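Local coordinates for protein Poly(Beta-D-mannuronate) lyase (Pseudopedobacter saltans, PDB 7O79) that probably cleaves poly(beta-D-mannuronate), the mannuronate polymer of alginate, by beta-elimination, as a beta-helical lyase of polysaccharide lyase family 6, at residues 109-120 against 134-145; 363-371 against 392-403. All coordinates share one frame; numbering follows the deposited sequence.

Contact 1. Residues 109-120 against 134-145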
loop_
_atom_site.group_PDB
_atom_site.type_symbol
_atom_site.label_atom_id
_atom_site.label_comp_id
_atom_site.label_asym_id
_atom_site.label_seq_id
_atom_site.Cartn_x
_atom_site.Cartn_y
_atom_site.Cartn_z
ATOM N N ASN A 109 -1.822 -9.443 -18.724
ATOM C CA ASN A 109 -0.455 -8.974 -18.882
ATOM C C ASN A 109 -0.057 -8.739 -20.339
ATOM O O ASN A 109 -0.477 -9.470 -21.240
ATOM C CB ASN A 109 0.524 -9.966 -18.243
ATOM C CG ASN A 109 0.322 -10.089 -16.745
ATOM O OD1 ASN A 109 0.131 -9.080 -16.060
ATOM N ND2 ASN A 109 0.394 -11.311 -16.222
ATOM N N PRO A 110 0.767 -7.733 -20.589
ATOM C CA PRO A 110 1.309 -7.505 -21.931
ATOM C C PRO A 110 2.491 -8.441 -22.158
ATOM O O PRO A 110 2.864 -9.224 -21.283
ATOM C CB PRO A 110 1.751 -6.048 -21.868
ATOM C CG PRO A 110 2.262 -5.929 -20.444
ATOM C CD PRO A 110 1.370 -6.815 -19.603
ATOM N N SER A 111 3.094 -8.348 -23.351
ATOM C CA SER A 111 4.201 -9.259 -23.632
ATOM C C SER A 111 5.525 -8.747 -23.066
ATOM O O SER A 111 6.344 -9.548 -22.610
ATOM C CB SER A 111 4.316 -9.539 -25.135
ATOM O OG SER A 111 4.497 -8.348 -25.866
ATOM N N GLN A 112 5.781 -7.438 -23.079
ATOM C CA GLN A 112 7.011 -6.931 -22.480
ATOM C C GLN A 112 6.672 -6.436 -21.073
ATOM O O GLN A 112 5.694 -5.704 -20.900
ATOM C CB GLN A 112 7.679 -5.755 -23.221
ATOM C CG GLN A 112 8.389 -5.943 -24.604
ATOM C CD GLN A 112 7.443 -6.175 -25.781
ATOM O OE1 GLN A 112 7.472 -7.200 -26.449
ATOM N NE2 GLN A 112 6.697 -5.107 -26.133
ATOM N N LYS A 113 7.509 -6.774 -20.090
ATOM C CA LYS A 113 7.385 -6.181 -18.760
ATOM C C LYS A 113 7.421 -4.655 -18.810
ATOM O O LYS A 113 6.732 -3.979 -18.038
ATOM C CB LYS A 113 8.501 -6.717 -17.860
ATOM C CG LYS A 113 8.657 -5.985 -16.529
ATOM C CD LYS A 113 9.809 -6.557 -15.717
ATOM C CE LYS A 113 11.182 -6.121 -16.242
ATOM N NZ LYS A 113 12.257 -6.525 -15.276
ATOM N N SER A 114 8.215 -4.092 -19.716
ATOM C CA SER A 114 8.358 -2.646 -19.832
ATOM C C SER A 114 7.104 -1.945 -20.350
ATOM O O SER A 114 7.044 -0.716 -20.306
ATOM C CB SER A 114 9.524 -2.345 -20.756
ATOM O OG SER A 114 9.195 -2.809 -22.055
ATOM N N THR A 115 6.116 -2.677 -20.850
ATOM C CA THR A 115 4.836 -2.072 -21.211
ATOM C C THR A 115 4.057 -1.884 -19.910
ATOM O O THR A 115 3.364 -2.790 -19.433
ATOM C CB THR A 115 4.091 -2.950 -22.206
ATOM O OG1 THR A 115 4.885 -3.094 -23.391
ATOM C CG2 THR A 115 2.751 -2.318 -22.587
ATOM N N GLY A 116 4.194 -0.702 -19.314
ATOM C CA GLY A 116 3.627 -0.438 -17.998
ATOM C C GLY A 116 2.192 0.068 -18.020
ATOM O O GLY A 116 1.802 0.842 -18.894
ATOM N N TYR A 117 1.415 -0.375 -17.026
ATOM C CA TYR A 117 0.116 0.209 -16.698
ATOM C C TYR A 117 -0.347 -0.280 -15.325
ATOM O O TYR A 117 0.042 -1.368 -14.870
ATOM C CB TYR A 117 -0.941 -0.114 -17.765
ATOM C CG TYR A 117 -1.086 -1.576 -18.194
ATOM C CD1 TYR A 117 -1.958 -2.431 -17.527
ATOM C CD2 TYR A 117 -0.429 -2.067 -19.319
ATOM C CE1 TYR A 117 -2.123 -3.751 -17.921
ATOM C CE2 TYR A 117 -0.598 -3.391 -19.731
ATOM C CZ TYR A 117 -1.453 -4.228 -19.030
ATOM O OH TYR A 117 -1.647 -5.546 -19.419
ATOM N N TYR A 118 -1.160 0.541 -14.660
ATOM C CA TYR A 118 -1.751 0.098 -13.402
ATOM C C TYR A 118 -2.828 -0.946 -13.668
ATOM O O TYR A 118 -3.338 -1.082 -14.781
ATOM C CB TYR A 118 -2.421 1.241 -12.641
ATOM C CG TYR A 118 -1.585 2.423 -12.254
ATOM C CD1 TYR A 118 -1.449 3.506 -13.110
ATOM C CD2 TYR A 118 -0.971 2.488 -11.004
ATOM C CE1 TYR A 118 -0.700 4.611 -12.750
ATOM C CE2 TYR A 118 -0.217 3.595 -10.632
ATOM C CZ TYR A 118 -0.086 4.651 -11.505
ATOM O OH TYR A 118 0.659 5.763 -11.138
ATOM N N TRP A 119 -3.218 -1.658 -12.616
ATOM C CA TRP A 119 -4.450 -2.422 -12.739
ATOM C C TRP A 119 -5.640 -1.642 -12.194
ATOM O O TRP A 119 -6.721 -1.661 -12.796
ATOM C CB TRP A 119 -4.293 -3.786 -12.063
ATOM C CG TRP A 119 -3.683 -4.790 -13.024
ATOM C CD1 TRP A 119 -3.079 -4.511 -14.214
ATOM C CD2 TRP A 119 -3.616 -6.208 -12.864
ATOM N NE1 TRP A 119 -2.646 -5.666 -14.811
ATOM C CE2 TRP A 119 -2.961 -6.725 -13.999
ATOM C CE3 TRP A 119 -4.044 -7.090 -11.869
ATOM C CZ2 TRP A 119 -2.733 -8.088 -14.176
ATOM C CZ3 TRP A 119 -3.806 -8.451 -12.040
ATOM C CH2 TRP A 119 -3.164 -8.934 -13.193
ATOM N N VAL A 120 -5.448 -0.883 -11.113
ATOM C CA VAL A 120 -6.494 -0.022 -10.574
ATOM C C VAL A 120 -5.852 1.309 -10.213
ATOM O O VAL A 120 -4.871 1.344 -9.462
ATOM C CB VAL A 120 -7.182 -0.643 -9.329
ATOM C CG1 VAL A 120 -8.254 0.283 -8.803
ATOM C CG2 VAL A 120 -7.767 -2.020 -9.645
ATOM N N PHE A 134 -7.066 -10.120 -7.644
ATOM C CA PHE A 134 -6.028 -9.699 -8.575
ATOM C C PHE A 134 -4.911 -10.730 -8.569
ATOM O O PHE A 134 -4.310 -10.996 -7.523
ATOM C CB PHE A 134 -5.507 -8.305 -8.202
ATOM C CG PHE A 134 -6.602 -7.283 -8.030
ATOM C CD1 PHE A 134 -7.085 -6.592 -9.131
ATOM C CD2 PHE A 134 -7.207 -7.085 -6.801
ATOM C CE1 PHE A 134 -8.092 -5.670 -9.007
ATOM C CE2 PHE A 134 -8.226 -6.160 -6.658
ATOM C CZ PHE A 134 -8.676 -5.446 -7.768
ATOM N N LYS A 135 -4.629 -11.307 -9.732
ATOM C CA LYS A 135 -3.678 -12.405 -9.813
ATOM C C LYS A 135 -2.764 -12.257 -11.023
ATOM O O LYS A 135 -3.243 -12.117 -12.153
ATOM C CB LYS A 135 -4.408 -13.748 -9.884
ATOM C CG LYS A 135 -3.427 -14.914 -9.948
ATOM C CD LYS A 135 -4.120 -16.262 -10.010
ATOM C CE LYS A 135 -3.099 -17.394 -9.973
ATOM N NZ LYS A 135 -2.261 -17.387 -11.200
ATOM N N GLY A 136 -1.454 -12.295 -10.790
ATOM C CA GLY A 136 -0.505 -12.513 -11.861
ATOM C C GLY A 136 0.057 -11.290 -12.565
ATOM O O GLY A 136 0.747 -11.455 -13.579
ATOM N N LYS A 137 -0.192 -10.074 -12.074
ATOM C CA LYS A 137 0.351 -8.904 -12.759
ATOM C C LYS A 137 1.875 -8.993 -12.832
ATOM O O LYS A 137 2.545 -9.279 -11.831
ATOM C CB LYS A 137 -0.065 -7.618 -12.056
ATOM C CG LYS A 137 0.348 -6.372 -12.824
ATOM C CD LYS A 137 0.114 -5.094 -12.023
ATOM C CE LYS A 137 -0.073 -3.922 -12.951
ATOM N NZ LYS A 137 1.258 -3.308 -13.309
ATOM N N ASN A 138 2.431 -8.764 -14.026
ATOM C CA ASN A 138 3.851 -9.020 -14.213
ATOM C C ASN A 138 4.591 -7.884 -14.911
ATOM O O ASN A 138 5.776 -8.043 -15.225
ATOM C CB ASN A 138 4.054 -10.349 -14.957
ATOM C CG ASN A 138 3.697 -10.276 -16.439
ATOM O OD1 ASN A 138 3.247 -9.248 -16.941
ATOM N ND2 ASN A 138 3.942 -11.371 -17.150
ATOM N N ASN A 139 3.954 -6.735 -15.121
ATOM C CA ASN A 139 4.564 -5.603 -15.811
ATOM C C ASN A 139 4.783 -4.437 -14.854
ATOM O O ASN A 139 4.334 -4.440 -13.702
ATOM C CB ASN A 139 3.698 -5.147 -16.991
ATOM C CG ASN A 139 2.298 -4.700 -16.557
ATOM O OD1 ASN A 139 1.782 -5.146 -15.532
ATOM N ND2 ASN A 139 1.697 -3.804 -17.332
ATOM N N MET A 140 5.470 -3.419 -15.370
ATOM C CA MET A 140 5.749 -2.196 -14.636
ATOM C C MET A 140 4.446 -1.506 -14.220
ATOM O O MET A 140 3.380 -1.758 -14.783
ATOM C CB MET A 140 6.598 -1.255 -15.499
ATOM C CG MET A 140 8.094 -1.620 -15.641
ATOM S SD MET A 140 8.897 -2.423 -14.216
ATOM C CE MET A 140 9.014 -1.064 -13.070
ATOM N N GLN A 141 4.556 -0.615 -13.204
ATOM C CA GLN A 141 3.497 0.193 -12.578
ATOM C C GLN A 141 2.870 -0.541 -11.399
ATOM O O GLN A 141 2.698 -1.765 -11.434
ATOM C CB GLN A 141 2.425 0.613 -13.591
ATOM C CG GLN A 141 2.979 1.598 -14.596
ATOM C CD GLN A 141 3.326 2.913 -13.932
ATOM O OE1 GLN A 141 4.489 3.219 -13.697
ATOM N NE2 GLN A 141 2.321 3.773 -13.789
ATOM N N PRO A 142 2.539 0.180 -10.337
ATOM C CA PRO A 142 1.863 -0.452 -9.197
ATOM C C PRO A 142 0.582 -1.153 -9.632
ATOM O O PRO A 142 -0.052 -0.789 -10.627
ATOM C CB PRO A 142 1.567 0.723 -8.259
ATOM C CG PRO A 142 2.514 1.811 -8.658
ATOM C CD PRO A 142 2.823 1.608 -10.131
ATOM N N LEU A 143 0.216 -2.194 -8.885
ATOM C CA LEU A 143 -1.069 -2.839 -9.125
ATOM C C LEU A 143 -2.214 -1.872 -8.816
ATOM O O LEU A 143 -3.127 -1.672 -9.634
ATOM C CB LEU A 143 -1.161 -4.116 -8.283
ATOM C CG LEU A 143 -2.194 -5.154 -8.717
ATOM C CD1 LEU A 143 -1.747 -6.557 -8.327
ATOM C CD2 LEU A 143 -3.567 -4.846 -8.134
ATOM N N VAL A 144 -2.159 -1.232 -7.652
ATOM C CA VAL A 144 -3.132 -0.223 -7.247
ATOM C C VAL A 144 -2.376 1.070 -7.023
ATOM O O VAL A 144 -1.390 1.089 -6.277
ATOM C CB VAL A 144 -3.895 -0.621 -5.963
ATOM C CG1 VAL A 144 -4.828 0.510 -5.546
ATOM C CG2 VAL A 144 -4.686 -1.887 -6.166
ATOM N N GLY A 145 -2.837 2.150 -7.649
ATOM C CA GLY A 145 -2.274 3.463 -7.420
ATOM C C GLY A 145 -3.288 4.495 -6.964
ATOM O O GLY A 145 -4.464 4.439 -7.321
#

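Contact 2. Residues 363-371 against 392-403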
loop_
_atom_site.group_PDB
_atom_site.type_symbol
_atom_site.label_atom_id
_atom_site.label_comp_id
_atom_site.label_asym_id
_atom_site.label_seq_id
_atom_site.Cartn_x
_atom_site.Cartn_y
_atom_site.Cartn_z
ATOM N N SER A 363 11.573 -11.737 18.898
ATOM C CA SER A 363 12.604 -12.766 18.845
ATOM C C SER A 363 13.217 -12.753 17.452
ATOM O O SER A 363 12.547 -12.416 16.474
ATOM C CB SER A 363 12.035 -14.145 19.221
ATOM O OG SER A 363 11.467 -14.806 18.102
ATOM N N THR A 364 14.523 -13.063 17.385
ATOM C CA THR A 364 15.300 -13.052 16.157
ATOM C C THR A 364 15.970 -14.408 15.984
ATOM O O THR A 364 16.294 -15.080 16.965
ATOM C CB THR A 364 16.387 -11.931 16.139
ATOM O OG1 THR A 364 17.477 -12.267 17.022
ATOM C CG2 THR A 364 15.813 -10.562 16.517
ATOM N N LYS A 365 16.182 -14.792 14.722
ATOM C CA LYS A 365 16.806 -16.080 14.419
ATOM C C LYS A 365 18.233 -16.165 14.956
ATOM O O LYS A 365 18.680 -17.233 15.393
ATOM C CB LYS A 365 16.806 -16.323 12.908
ATOM C CG LYS A 365 15.441 -16.621 12.324
ATOM C CD LYS A 365 15.533 -16.898 10.834
ATOM C CE LYS A 365 14.208 -17.431 10.268
ATOM N NZ LYS A 365 13.241 -16.330 9.966
ATOM N N SER A 366 18.972 -15.062 14.898
ATOM C CA SER A 366 20.344 -15.011 15.391
ATOM C C SER A 366 20.432 -14.971 16.914
ATOM O O SER A 366 21.501 -15.248 17.469
ATOM C CB SER A 366 21.032 -13.765 14.839
ATOM O OG SER A 366 20.430 -12.604 15.391
ATOM N N GLY A 367 19.349 -14.614 17.599
ATOM C CA GLY A 367 19.446 -14.336 19.022
ATOM C C GLY A 367 20.219 -13.077 19.355
ATOM O O GLY A 367 20.675 -12.919 20.492
ATOM N N LYS A 368 20.416 -12.197 18.373
ATOM C CA LYS A 368 20.985 -10.872 18.558
ATOM C C LYS A 368 20.103 -9.841 17.869
ATOM O O LYS A 368 19.265 -10.173 17.028
ATOM C CB LYS A 368 22.394 -10.766 17.979
ATOM C CG LYS A 368 23.343 -11.823 18.496
ATOM C CD LYS A 368 24.699 -11.670 17.837
ATOM C CE LYS A 368 25.777 -12.274 18.714
ATOM N NZ LYS A 368 27.098 -11.622 18.427
ATOM N N ASN A 369 20.315 -8.580 18.240
ATOM C CA ASN A 369 19.695 -7.428 17.574
ATOM C C ASN A 369 18.169 -7.460 17.610
ATOM O O ASN A 369 17.514 -7.057 16.649
ATOM C CB ASN A 369 20.182 -7.286 16.131
ATOM C CG ASN A 369 21.689 -7.210 16.032
ATOM O OD1 ASN A 369 22.330 -6.394 16.710
ATOM N ND2 ASN A 369 22.264 -8.033 15.170
ATOM N N ALA A 370 17.593 -7.892 18.737
ATOM C CA ALA A 370 16.156 -7.693 18.927
ATOM C C ALA A 370 15.797 -6.215 18.808
ATOM O O ALA A 370 14.832 -5.840 18.130
ATOM C CB ALA A 370 15.716 -8.239 20.285
ATOM N N ILE A 371 16.553 -5.358 19.479
ATOM C CA ILE A 371 16.504 -3.924 19.246
ATOM C C ILE A 371 17.906 -3.486 18.861
ATOM O O ILE A 371 18.878 -3.791 19.562
ATOM C CB ILE A 371 15.981 -3.156 20.472
ATOM C CG1 ILE A 371 14.599 -3.689 20.845
ATOM C CG2 ILE A 371 15.907 -1.673 20.173
ATOM C CD1 ILE A 371 13.900 -2.874 21.848
ATOM N N LEU A 392 12.008 3.971 25.377
ATOM C CA LEU A 392 12.239 2.549 25.158
ATOM C C LEU A 392 12.090 1.788 26.461
ATOM O O LEU A 392 12.884 1.982 27.387
ATOM C CB LEU A 392 13.640 2.288 24.618
ATOM C CG LEU A 392 13.938 2.330 23.140
ATOM C CD1 LEU A 392 15.427 2.506 22.973
ATOM C CD2 LEU A 392 13.515 0.993 22.561
ATOM N N GLY A 393 11.125 0.886 26.514
ATOM C CA GLY A 393 11.040 -0.008 27.654
ATOM C C GLY A 393 9.891 -0.956 27.467
ATOM O O GLY A 393 9.155 -0.888 26.480
ATOM N N SER A 394 9.746 -1.857 28.440
ATOM C CA SER A 394 8.660 -2.832 28.441
ATOM C C SER A 394 8.643 -3.651 27.153
ATOM O O SER A 394 7.601 -4.144 26.727
ATOM C CB SER A 394 7.312 -2.154 28.668
ATOM O OG SER A 394 7.262 -1.546 29.942
ATOM N N ASN A 395 9.794 -3.798 26.515
ATOM C CA ASN A 395 9.924 -4.689 25.379
ATOM C C ASN A 395 10.457 -6.029 25.864
ATOM O O ASN A 395 11.348 -6.084 26.718
ATOM C CB ASN A 395 10.846 -4.080 24.326
ATOM C CG ASN A 395 10.281 -2.805 23.767
ATOM O OD1 ASN A 395 9.146 -2.794 23.307
ATOM N ND2 ASN A 395 11.045 -1.713 23.837
ATOM N N LEU A 396 9.897 -7.106 25.341
ATOM C CA LEU A 396 10.182 -8.438 25.850
ATOM C C LEU A 396 10.813 -9.282 24.750
ATOM O O LEU A 396 10.185 -9.534 23.717
ATOM C CB LEU A 396 8.900 -9.069 26.387
ATOM C CG LEU A 396 8.956 -10.521 26.847
ATOM C CD1 LEU A 396 10.039 -10.741 27.900
ATOM C CD2 LEU A 396 7.582 -10.881 27.404
ATOM N N VAL A 397 12.052 -9.708 24.973
ATOM C CA VAL A 397 12.804 -10.505 24.008
ATOM C C VAL A 397 12.826 -11.952 24.481
ATOM O O VAL A 397 13.386 -12.259 25.545
ATOM C CB VAL A 397 14.233 -9.972 23.819
ATOM C CG1 VAL A 397 14.950 -10.783 22.756
ATOM C CG2 VAL A 397 14.205 -8.483 23.436
ATOM N N TYR A 398 12.234 -12.835 23.679
ATOM C CA TYR A 398 12.184 -14.263 23.950
ATOM C C TYR A 398 13.354 -15.003 23.331
ATOM O O TYR A 398 13.904 -14.595 22.309
ATOM C CB TYR A 398 10.897 -14.884 23.416
ATOM C CG TYR A 398 9.671 -14.569 24.229
ATOM C CD1 TYR A 398 9.033 -13.346 24.119
ATOM C CD2 TYR A 398 9.163 -15.492 25.129
ATOM C CE1 TYR A 398 7.901 -13.065 24.863
ATOM C CE2 TYR A 398 8.036 -15.218 25.885
ATOM C CZ TYR A 398 7.410 -14.006 25.753
ATOM O OH TYR A 398 6.282 -13.737 26.496
ATOM N N ASP A 399 13.721 -16.119 23.962
ATOM C CA ASP A 399 14.576 -17.102 23.316
ATOM C C ASP A 399 13.851 -17.574 22.061
ATOM O O ASP A 399 12.693 -17.993 22.125
ATOM C CB ASP A 399 14.852 -18.273 24.277
ATOM C CG ASP A 399 15.732 -19.350 23.675
ATOM O OD1 ASP A 399 15.967 -19.375 22.445
ATOM O OD2 ASP A 399 16.211 -20.194 24.450
ATOM N N ASN A 400 14.507 -17.457 20.903
ATOM C CA ASN A 400 13.856 -17.893 19.676
ATOM C C ASN A 400 13.578 -19.389 19.649
ATOM O O ASN A 400 12.718 -19.829 18.881
ATOM C CB ASN A 400 14.685 -17.481 18.471
ATOM C CG ASN A 400 13.854 -17.361 17.226
ATOM O OD1 ASN A 400 12.980 -16.512 17.142
ATOM N ND2 ASN A 400 14.165 -18.174 16.220
ATOM N N GLY A 401 14.270 -20.172 20.461
ATOM C CA GLY A 401 13.980 -21.585 20.564
ATOM C C GLY A 401 12.955 -21.924 21.619
ATOM O O GLY A 401 12.692 -23.112 21.844
ATOM N N ALA A 402 12.376 -20.910 22.289
ATOM C CA ALA A 402 11.381 -21.128 23.341
ATOM C C ALA A 402 10.320 -20.019 23.356
ATOM O O ALA A 402 9.992 -19.492 24.425
ATOM C CB ALA A 402 12.061 -21.224 24.714
ATOM N N GLU A 403 9.783 -19.654 22.186
ATOM C CA GLU A 403 8.843 -18.557 21.942
ATOM C C GLU A 403 7.509 -18.692 22.679
ATOM O O GLU A 403 7.174 -19.780 23.171
ATOM C CB GLU A 403 8.618 -18.413 20.429
ATOM C CG GLU A 403 9.680 -17.574 19.709
ATOM C CD GLU A 403 9.734 -17.832 18.203
ATOM O OE1 GLU A 403 10.800 -18.271 17.732
ATOM O OE2 GLU A 403 8.711 -17.712 17.493
HETATM O O HOH W 1 15.647 -14.011 20.220
#

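Contact 1. Residues 109-120 against 134-145
Lys137 holds CG trans to its backbone nitrogen (chi1 -174°) and stays extended until a bend at chi4 (-87°), a shape that lays its methylenes over one face of the Trp119 indole and turns the amine to the backbone of Tyr117. CB of Lys137 makes a CH-pi contact 3.5 Å from the centroid of the six-membered ring of Trp119, and CE lies 3.3 Å from CD1 of Trp119. Beyond the ring, NZ of Lys137 reaches O of Tyr117 at 2.8 Å, nearly along the C=O axis. The same NZ bonds OD1 of Asn139 and O of Gln141, standing above both carbonyl planes. At the edge of the indole, O of Lys135 sits 3.3 Å from CH2 of Trp119, and the Phe134 ring slides past close by. An alanine in place of Trp119 is likely to open a gap beside Phe134 and leave the Lys137 methylenes without the indole face they pack on.

Asn139 works in two ways at once. Its ND2 donates to O of Thr115 at 2.9 Å, in the carbonyl plane, and hangs 3.3 Å above the centre of the Tyr117 ring, whose OH is hydrogen-bonded to the backbone O of Phe108. Further along, Val120 and Val144 form a parallel bridge, with Gly145 N bonded to Val120 O at 2.8 Å, as expected of successive coils of a parallel beta-helix. Beside the backbone bonds, such as Met140 N to Lys113 O, side chains bond to backbone oxygens: the partners gathered round NZ of Lys137 are oxygens of neutral groups from both segments, so one amine ties together turns that have little regular strand pairing.

Contact 2. Residues 363-371 against 392-403
Asn400 reaches into the 363-371 segment from a turn, and each of its atoms past CA finds a partner there or nearby. CB of Asn400 rests 3.3 Å from O of Thr364, and CG stays close to the same oxygen. With CG trans to the backbone nitrogen (chi1 -156°), the amide then splits its two ends. OD1 of Asn400 accepts a very short hydrogen bond, 2.5 Å, from OG of Ser363, while ND2 passes 3.8 Å from CA of Lys365 and bonds to OD1 of Asn327. The serine oxygen has a second bond, accepting from the backbone N of Asn327, so both residues are tied to Asn327 of strand 319-328, the coil before that of Ser363.

The turn that presents Asn400 is of type I, from Asp399 to Ala402, and is accompanied by an Asx turn in which OD1 of Asp399 accepts from N of Gly401. These residues follow the last strand of the right-handed parallel beta-helix, 391-397, which pairs in parallel with 356-364 one coil earlier. A water bridges the two segments beside this pairing: it accepts from N of Thr364 at 3.2 Å and donates to O of Tyr398 at 2.8 Å.

Apolar contacts continue along the coil. CB of Ala370 meets the fork of Val397, 3.5 Å from CG2 and almost as near CG1. The tip of Ile371 meets two neighbours, its CD1 4.0 Å from CD2 of Leu392, with the two chains running past each other in opposite directions, and 3.7 Å from ND2 of Asn395, which it crosses at about a right angle. The amide of Asn395 is held by Asn360 and Ile357, while Ile335 of strand 333-337 touches both Ile371 and Leu392.

In the fold
The two contacts illustrate how one repeating architecture is held in different ways along its length. The centre of contact 1 lies about 15 Å from the centre of the chain, and the contact is partly buried; that of contact 2 lies about 28 Å out on the opposite side, at the surface and at the last strand of the helix. Their nearest atoms are about 25 Å apart. Strand 128-135 of contact 1 and strands 356-364 and 391-397 of contact 2 belong to the same run of parallel pairings. Contact 1 buries 1015 Å² and relies on aromatic faces and a many-bonded lysine, whereas contact 2 buries 416 Å² and combines one short side-chain bond, a bridging water and small aliphatic touches.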